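PDB 5K04: N-terminal acetyltransferase B complex subunit MDM20 from Candida albicans, which serves as the non-catalytic subunit of the NatB N-terminal acetyltransferase complex, probably supporting the catalytic subunit with its largely helical TPR-like scaffold. Local coordinates for residues A231-T236 with K252-S257; K263-L268 with E285-Y290. All coordinates share one frame; numbering follows the deposited sequence.

Interaction 1: residues A231-T236 with K252-S257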
ATOM      1  N   ALA A 231      22.822   7.011  32.513  1.00 51.98           N
ATOM      2  CA  ALA A 231      23.433   7.053  31.191  1.00 49.27           C
ATOM      3  C   ALA A 231      22.496   7.667  30.159  1.00 42.53           C
ATOM      4  O   ALA A 231      22.951   8.299  29.201  1.00 40.15           O
ATOM      5  CB  ALA A 231      23.857   5.646  30.756  1.00 42.91           C
ATOM      6  N   LEU A 232      21.194   7.480  30.331  1.00 41.86           N
ATOM      7  CA  LEU A 232      20.240   7.952  29.339  1.00 45.00           C
ATOM      8  C   LEU A 232      19.942   9.429  29.511  1.00 44.64           C
ATOM      9  O   LEU A 232      19.738  10.135  28.520  1.00 32.82           O
ATOM     10  CB  LEU A 232      18.957   7.146  29.456  1.00 45.64           C
ATOM     11  CG  LEU A 232      17.751   7.589  28.652  1.00 47.78           C
ATOM     12  CD1 LEU A 232      17.998   7.416  27.157  1.00 38.01           C
ATOM     13  CD2 LEU A 232      16.553   6.789  29.114  1.00 38.12           C
ATOM     14  N   HIS A 233      19.902   9.896  30.763  1.00 44.21           N
ATOM     15  CA  HIS A 233      19.674  11.305  31.039  1.00 46.13           C
ATOM     16  C   HIS A 233      20.829  12.133  30.508  1.00 52.31           C
ATOM     17  O   HIS A 233      20.627  13.154  29.838  1.00 49.02           O
ATOM     18  CB  HIS A 233      19.501  11.526  32.544  1.00 46.18           C
ATOM     19  CG  HIS A 233      19.040  12.907  32.894  1.00 57.31           C
ATOM     20  ND1 HIS A 233      17.814  13.406  32.500  1.00 55.53           N
ATOM     21  CD2 HIS A 233      19.650  13.904  33.579  1.00 57.47           C
ATOM     22  CE1 HIS A 233      17.687  14.644  32.938  1.00 60.49           C
ATOM     23  NE2 HIS A 233      18.788  14.972  33.593  1.00 59.35           N
ATOM     24  N   ALA A 234      22.051  11.674  30.774  1.00 55.47           N
ATOM     25  CA  ALA A 234      23.240  12.283  30.190  1.00 53.48           C
ATOM     26  C   ALA A 234      23.186  12.247  28.669  1.00 45.53           C
ATOM     27  O   ALA A 234      23.454  13.254  28.006  1.00 41.43           O
ATOM     28  CB  ALA A 234      24.494  11.572  30.709  1.00 44.83           C
ATOM     29  N   TYR A 235      22.835  11.096  28.095  1.00 50.77           N
ATOM     30  CA  TYR A 235      22.852  10.974  26.637  1.00 51.02           C
ATOM     31  C   TYR A 235      21.787  11.867  25.999  1.00 49.67           C
ATOM     32  O   TYR A 235      22.095  12.677  25.114  1.00 41.78           O
ATOM     33  CB  TYR A 235      22.680   9.504  26.225  1.00 43.84           C
ATOM     34  CG  TYR A 235      22.848   9.240  24.730  1.00 43.62           C
ATOM     35  CD1 TYR A 235      24.107   9.266  24.131  1.00 43.85           C
ATOM     36  CD2 TYR A 235      21.749   8.944  23.921  1.00 37.50           C
ATOM     37  CE1 TYR A 235      24.267   9.029  22.750  1.00 42.08           C
ATOM     38  CE2 TYR A 235      21.903   8.697  22.542  1.00 43.84           C
ATOM     39  CZ  TYR A 235      23.166   8.753  21.971  1.00 41.76           C
ATOM     40  OH  TYR A 235      23.332   8.523  20.632  1.00 36.68           O
ATOM     41  N   THR A 236      20.535  11.765  26.465  1.00 56.12           N
ATOM     42  CA  THR A 236      19.466  12.588  25.901  1.00 51.94           C
ATOM     43  C   THR A 236      19.755  14.077  26.075  1.00 48.29           C
ATOM     44  O   THR A 236      19.552  14.865  25.143  1.00 36.88           O
ATOM     45  CB  THR A 236      18.115  12.222  26.527  1.00 44.44           C
ATOM     46  OG1 THR A 236      18.159  12.370  27.954  1.00 33.52           O
ATOM     47  CG2 THR A 236      17.739  10.793  26.179  1.00 37.83           C
ATOM     48  N   LYS A 252      10.944  13.156  26.325  1.00 46.11           N
ATOM     49  CA  LYS A 252      10.228  12.369  27.323  1.00 48.86           C
ATOM     50  C   LYS A 252      11.178  11.450  28.076  1.00 47.23           C
ATOM     51  O   LYS A 252      11.095  11.333  29.305  1.00 41.03           O
ATOM     52  CB  LYS A 252       9.113  11.569  26.653  1.00 47.91           C
ATOM     53  CG  LYS A 252       7.981  12.440  26.103  1.00 54.92           C
ATOM     54  CD  LYS A 252       7.136  11.701  25.049  1.00 59.26           C
ATOM     55  CE  LYS A 252       6.290  10.600  25.660  1.00 62.22           C
ATOM     56  NZ  LYS A 252       5.519   9.881  24.617  1.00 62.55           N
ATOM     57  N   LEU A 253      12.093  10.796  27.353  1.00 54.56           N
ATOM     58  CA  LEU A 253      13.114   9.987  28.014  1.00 53.15           C
ATOM     59  C   LEU A 253      13.974  10.838  28.945  1.00 48.09           C
ATOM     60  O   LEU A 253      14.370  10.377  30.020  1.00 43.73           O
ATOM     61  CB  LEU A 253      13.977   9.285  26.964  1.00 47.26           C
ATOM     62  CG  LEU A 253      13.300   8.208  26.098  1.00 41.28           C
ATOM     63  CD1 LEU A 253      14.328   7.528  25.202  1.00 38.07           C
ATOM     64  CD2 LEU A 253      12.583   7.151  26.907  1.00 37.00           C
ATOM     65  N   TRP A 254      14.220  12.098  28.571  1.00 52.25           N
ATOM     66  CA  TRP A 254      15.061  12.972  29.386  1.00 53.80           C
ATOM     67  C   TRP A 254      14.406  13.317  30.721  1.00 49.69           C
ATOM     68  O   TRP A 254      15.092  13.370  31.749  1.00 42.84           O
ATOM     69  CB  TRP A 254      15.394  14.247  28.614  1.00 48.83           C
ATOM     70  CG  TRP A 254      16.237  15.222  29.377  1.00 45.53           C
ATOM     71  CD1 TRP A 254      17.594  15.161  29.585  1.00 54.09           C
ATOM     72  CD2 TRP A 254      15.789  16.426  30.009  1.00 47.04           C
ATOM     73  NE1 TRP A 254      18.007  16.248  30.331  1.00 54.56           N
ATOM     74  CE2 TRP A 254      16.916  17.034  30.600  1.00 49.08           C
ATOM     75  CE3 TRP A 254      14.539  17.041  30.145  1.00 55.02           C
ATOM     76  CZ2 TRP A 254      16.830  18.227  31.299  1.00 57.28           C
ATOM     77  CZ3 TRP A 254      14.452  18.217  30.857  1.00 56.71           C
ATOM     78  CH2 TRP A 254      15.592  18.804  31.419  1.00 60.74           C
ATOM     79  N   ILE A 255      13.090  13.579  30.730  1.00 53.47           N
ATOM     80  CA  ILE A 255      12.425  13.877  32.001  1.00 60.31           C
ATOM     81  C   ILE A 255      12.181  12.602  32.791  1.00 56.10           C
ATOM     82  O   ILE A 255      12.238  12.604  34.027  1.00 40.76           O
ATOM     83  CB  ILE A 255      11.107  14.653  31.794  1.00 55.58           C
ATOM     84  CG1 ILE A 255      10.077  13.817  31.025  1.00 51.01           C
ATOM     85  CG2 ILE A 255      11.360  16.009  31.139  1.00 54.81           C
ATOM     86  CD1 ILE A 255       8.678  14.385  31.038  1.00 52.17           C
ATOM     87  N   LEU A 256      11.891  11.504  32.092  1.00 59.71           N
ATOM     88  CA  LEU A 256      11.756  10.218  32.759  1.00 62.88           C
ATOM     89  C   LEU A 256      13.035   9.873  33.510  1.00 54.17           C
ATOM     90  O   LEU A 256      13.031   9.713  34.734  1.00 42.35           O
ATOM     91  CB  LEU A 256      11.410   9.131  31.736  1.00 55.53           C
ATOM     92  CG  LEU A 256      11.358   7.723  32.335  1.00 56.98           C
ATOM     93  CD1 LEU A 256      10.338   7.664  33.455  1.00 59.51           C
ATOM     94  CD2 LEU A 256      11.054   6.692  31.283  1.00 50.03           C
ATOM     95  N   SER A 257      14.150   9.782  32.782  1.00 54.24           N
ATOM     96  CA  SER A 257      15.414   9.434  33.414  1.00 52.70           C
ATOM     97  C   SER A 257      15.816  10.473  34.452  1.00 52.62           C
ATOM     98  O   SER A 257      16.393  10.123  35.491  1.00 45.00           O
ATOM     99  CB  SER A 257      16.501   9.256  32.343  1.00 41.66           C
ATOM    100  OG  SER A 257      16.586  10.386  31.486  1.00 40.86           O
TER
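His233 lies against the indole of Trp254 in an offset stack. The ring planes are 17° apart, and the His233 ring centroid is 4.1 Å from that of the indole's five-membered ring. His233 CE1 sits over one face of the indole, offset toward the rim, 3.1 Å from Trp254 NE1.

The polar contacts are made at the imidazole edge by ND1, next to CE1. His233 ND1 gives a weak, bent bond to Trp254 O at 2.8 Å and a weak one to Ser257 OG at 3.4 Å. Ser257 OG also donates to Leu253 O within its own helix. Thr236 OG1 likewise donates to Leu232 O, and it meets the indole edge at Trp254 CD1, 3.3 Å away. Trp254 NE1 is hydrogen-bonded to Glu237 OE2.

Apolar contact comes from the leucines. Leu232 CD1 and Leu253 CD1 are 4.2 Å apart, and the two side chains cross at about a right angle.

The axes of the two segments are at 140°, roughly antiparallel. They lie on helices 229-242 and 248-260, which form a helical hairpin, consistent with TPR-like repeats. Helix 213-225 packs against Leu232 and Thr236, and Leu268 of helix 265-269 touches both rings.

Interaction 2: residues K263-L268 with E285-Y290; sequences KSFEEL and ELDILY
Phe265, the first residue of helix 265-269, has its CA 6.9 Å from that of Tyr290, where the chain leaves helix 277-289. Tyr290 reaches across with its ring. Its OH donates to Lys263 O at 2.6 Å, with the hydroxyl above the carbonyl plane and the carbonyl oxygen near the plane of the tyrosine ring.

Phe265 meets that ring in two ways. Its CB sits over one face, 4.0 Å from the Tyr290 ring centroid, as a CH-pi contact. Its own ring turns an edge to the tyrosine face in a T-shaped pair, with the planes at 72°. Chi1 of 170° directs Phe265 CG anti to the backbone N.

Ser264 and Glu267 form a capping box at the start of the short helix. Ser264 OG accepts from Glu267 N at 3.0 Å, and Ser264 N returns a weak bond to Glu267 OE2. Lys263 NZ adds a weak salt bridge to Glu267 OE1. Phe265 and Leu268 follow this capped start and pack on helix 277-289 and Tyr290, within the helical NatB subunit family region.

Leu286 packs on Phe265 and on Leu268. Its CD2 lies 3.5 Å from Phe265 CE1, while its other methyl, CD1, is 3.8 Å from Leu268 CD1. Leu268 CD1 also comes within 3.6 Å of Tyr290 OH, its side chain crossing the tyrosine at about a right angle. Asp287 OD1 approaches Phe265 CE1 at 3.6 Å, whereas its OD2 is hydrogen-bonded to Ser297 OG. Arg292 makes a cation-pi contact with Phe265, and Lys259 makes one with Tyr290.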
ATOM      1  N   LYS A 263      16.219  13.894  40.152  1.00 66.76           N
ATOM      2  CA  LYS A 263      16.132  15.319  39.867  1.00 58.18           C
ATOM      3  C   LYS A 263      14.781  15.862  40.305  1.00 59.35           C
ATOM      4  O   LYS A 263      13.755  15.185  40.196  1.00 55.77           O
ATOM      5  CB  LYS A 263      16.343  15.585  38.376  1.00 53.08           C
ATOM      6  CG  LYS A 263      17.681  15.109  37.847  1.00 59.68           C
ATOM      7  CD  LYS A 263      18.802  16.072  38.197  1.00 75.78           C
ATOM      8  CE  LYS A 263      20.104  15.649  37.526  1.00 85.99           C
ATOM      9  NZ  LYS A 263      21.120  16.734  37.570  1.00 94.11           N
ATOM     10  N   SER A 264      14.784  17.095  40.810  1.00 69.53           N
ATOM     11  CA  SER A 264      13.534  17.733  41.196  1.00 71.00           C
ATOM     12  C   SER A 264      12.769  18.219  39.966  1.00 66.09           C
ATOM     13  O   SER A 264      13.322  18.380  38.875  1.00 52.07           O
ATOM     14  CB  SER A 264      13.789  18.907  42.141  1.00 64.30           C
ATOM     15  OG  SER A 264      14.542  19.910  41.492  1.00 58.21           O
ATOM     16  N   PHE A 265      11.467  18.449  40.161  1.00 75.13           N
ATOM     17  CA  PHE A 265      10.660  19.068  39.115  1.00 70.97           C
ATOM     18  C   PHE A 265      11.273  20.394  38.682  1.00 69.12           C
ATOM     19  O   PHE A 265      11.455  20.649  37.486  1.00 58.61           O
ATOM     20  CB  PHE A 265       9.224  19.267  39.612  1.00 66.75           C
ATOM     21  CG  PHE A 265       8.375  20.109  38.701  1.00 69.84           C
ATOM     22  CD1 PHE A 265       7.680  19.532  37.648  1.00 70.93           C
ATOM     23  CD2 PHE A 265       8.263  21.480  38.897  1.00 73.20           C
ATOM     24  CE1 PHE A 265       6.890  20.305  36.805  1.00 68.90           C
ATOM     25  CE2 PHE A 265       7.480  22.258  38.055  1.00 74.00           C
ATOM     26  CZ  PHE A 265       6.796  21.667  37.006  1.00 69.96           C
ATOM     27  N   GLU A 266      11.623  21.238  39.658  1.00 71.02           N
ATOM     28  CA  GLU A 266      12.193  22.551  39.368  1.00 66.12           C
ATOM     29  C   GLU A 266      13.495  22.434  38.580  1.00 68.49           C
ATOM     30  O   GLU A 266      13.756  23.241  37.680  1.00 60.30           O
ATOM     31  CB  GLU A 266      12.428  23.321  40.674  1.00 64.72           C
ATOM     32  CG  GLU A 266      11.157  23.731  41.431  1.00 73.84           C
ATOM     33  CD  GLU A 266      10.469  22.569  42.141  1.00 81.86           C
ATOM     34  OE1 GLU A 266      11.106  21.512  42.321  1.00 80.51           O
ATOM     35  OE2 GLU A 266       9.286  22.716  42.524  1.00 95.29           O
ATOM     36  N   GLU A 267      14.343  21.459  38.935  1.00 68.87           N
ATOM     37  CA  GLU A 267      15.597  21.264  38.212  1.00 72.43           C
ATOM     38  C   GLU A 267      15.344  21.023  36.729  1.00 66.64           C
ATOM     39  O   GLU A 267      16.060  21.558  35.875  1.00 64.15           O
ATOM     40  CB  GLU A 267      16.369  20.092  38.817  1.00 76.85           C
ATOM     41  CG  GLU A 267      17.750  20.439  39.323  1.00 85.72           C
ATOM     42  CD  GLU A 267      18.410  19.275  40.035  1.00 90.77           C
ATOM     43  OE1 GLU A 267      19.504  18.859  39.597  1.00 92.10           O
ATOM     44  OE2 GLU A 267      17.828  18.771  41.021  1.00 88.47           O
ATOM     45  N   LEU A 268      14.322  20.226  36.404  1.00 62.67           N
ATOM     46  CA  LEU A 268      14.014  19.950  35.005  1.00 59.37           C
ATOM     47  C   LEU A 268      13.384  21.166  34.333  1.00 57.89           C
ATOM     48  O   LEU A 268      13.844  21.610  33.275  1.00 54.93           O
ATOM     49  CB  LEU A 268      13.100  18.722  34.909  1.00 55.89           C
ATOM     50  CG  LEU A 268      13.760  17.402  35.346  1.00 59.86           C
ATOM     51  CD1 LEU A 268      12.845  16.206  35.132  1.00 62.20           C
ATOM     52  CD2 LEU A 268      15.078  17.192  34.612  1.00 58.66           C
ATOM     53  N   GLU A 285       3.605  16.789  29.995  1.00 57.26           N
ATOM     54  CA  GLU A 285       4.163  15.478  30.314  1.00 51.95           C
ATOM     55  C   GLU A 285       4.953  15.518  31.620  1.00 54.18           C
ATOM     56  O   GLU A 285       5.027  14.514  32.338  1.00 46.58           O
ATOM     57  CB  GLU A 285       5.043  15.005  29.158  1.00 50.16           C
ATOM     58  CG  GLU A 285       5.013  13.494  28.916  1.00 62.21           C
ATOM     59  CD  GLU A 285       3.839  13.036  28.075  1.00 53.58           C
ATOM     60  OE1 GLU A 285       3.479  13.746  27.110  1.00 44.32           O
ATOM     61  OE2 GLU A 285       3.280  11.958  28.381  1.00 57.00           O
ATOM     62  N   LEU A 286       5.526  16.676  31.958  1.00 58.51           N
ATOM     63  CA  LEU A 286       6.321  16.775  33.174  1.00 56.50           C
ATOM     64  C   LEU A 286       5.427  16.921  34.397  1.00 58.21           C
ATOM     65  O   LEU A 286       5.753  16.395  35.464  1.00 47.54           O
ATOM     66  CB  LEU A 286       7.309  17.940  33.066  1.00 53.69           C
ATOM     67  CG  LEU A 286       8.261  18.157  34.253  1.00 58.26           C
ATOM     68  CD1 LEU A 286       9.259  17.017  34.371  1.00 51.70           C
ATOM     69  CD2 LEU A 286       8.976  19.511  34.168  1.00 61.03           C
ATOM     70  N   ASP A 287       4.288  17.615  34.253  1.00 64.86           N
ATOM     71  CA  ASP A 287       3.295  17.658  35.326  1.00 62.31           C
ATOM     72  C   ASP A 287       2.779  16.261  35.653  1.00 60.46           C
ATOM     73  O   ASP A 287       2.693  15.875  36.825  1.00 57.42           O
ATOM     74  CB  ASP A 287       2.133  18.567  34.933  1.00 65.43           C
ATOM     75  CG  ASP A 287       2.536  20.017  34.841  1.00 65.59           C
ATOM     76  OD1 ASP A 287       3.695  20.324  35.195  1.00 64.23           O
ATOM     77  OD2 ASP A 287       1.700  20.837  34.406  1.00 61.35           O
ATOM     78  N   ILE A 288       2.422  15.492  34.623  1.00 63.91           N
ATOM     79  CA  ILE A 288       1.951  14.126  34.826  1.00 66.89           C
ATOM     80  C   ILE A 288       3.013  13.300  35.545  1.00 65.88           C
ATOM     81  O   ILE A 288       2.719  12.572  36.501  1.00 58.66           O
ATOM     82  CB  ILE A 288       1.565  13.509  33.469  1.00 61.42           C
ATOM     83  CG1 ILE A 288       0.307  14.185  32.925  1.00 63.59           C
ATOM     84  CG2 ILE A 288       1.396  11.996  33.567  1.00 51.49           C
ATOM     85  CD1 ILE A 288       0.002  13.841  31.476  1.00 59.64           C
ATOM     86  N   LEU A 289       4.266  13.418  35.097  1.00 67.05           N
ATOM     87  CA  LEU A 289       5.362  12.620  35.639  1.00 64.63           C
ATOM     88  C   LEU A 289       5.603  12.896  37.120  1.00 62.70           C
ATOM     89  O   LEU A 289       6.073  12.012  37.847  1.00 56.69           O
ATOM     90  CB  LEU A 289       6.635  12.897  34.839  1.00 60.12           C
ATOM     91  CG  LEU A 289       7.867  12.073  35.189  1.00 62.10           C
ATOM     92  CD1 LEU A 289       7.573  10.603  34.957  1.00 48.43           C
ATOM     93  CD2 LEU A 289       9.058  12.526  34.348  1.00 62.59           C
ATOM     94  N   TYR A 290       5.302  14.110  37.581  1.00 59.59           N
ATOM     95  CA  TYR A 290       5.512  14.495  38.970  1.00 63.08           C
ATOM     96  C   TYR A 290       4.197  14.635  39.720  1.00 59.74           C
ATOM     97  O   TYR A 290       4.140  15.318  40.748  1.00 56.63           O
ATOM     98  CB  TYR A 290       6.333  15.788  39.051  1.00 67.91           C
ATOM     99  CG  TYR A 290       7.829  15.555  38.872  1.00 68.03           C
ATOM    100  CD1 TYR A 290       8.381  15.370  37.605  1.00 54.88           C
ATOM    101  CD2 TYR A 290       8.686  15.506  39.972  1.00 64.49           C
ATOM    102  CE1 TYR A 290       9.743  15.143  37.435  1.00 58.13           C
ATOM    103  CE2 TYR A 290      10.053  15.287  39.809  1.00 61.28           C
ATOM    104  CZ  TYR A 290      10.576  15.102  38.539  1.00 57.91           C
ATOM    105  OH  TYR A 290      11.927  14.879  38.376  1.00 48.74           O
TER

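How the interactions relate
Both segments of interaction 1 precede those of interaction 2 in the sequence. Their centres are about 12 Å apart, on the same side of the chain's centre. Interaction 1 pairs helices 229-242 and 248-260. Interaction 2 pairs the next two, 265-269 and 277-289. Helix 248-260 is the link between them. Trp254 CH2 lies 3.6 Å from Leu268 CD2, and Ile255 O lies 3.2 Å from Leu289 CD2. One helix pair thus packs directly on the next. Such stacking of successive helices is consistent with the TPR-like scaffold expected of this subunit. Neither contact is touched by the other protein chain of the assembly.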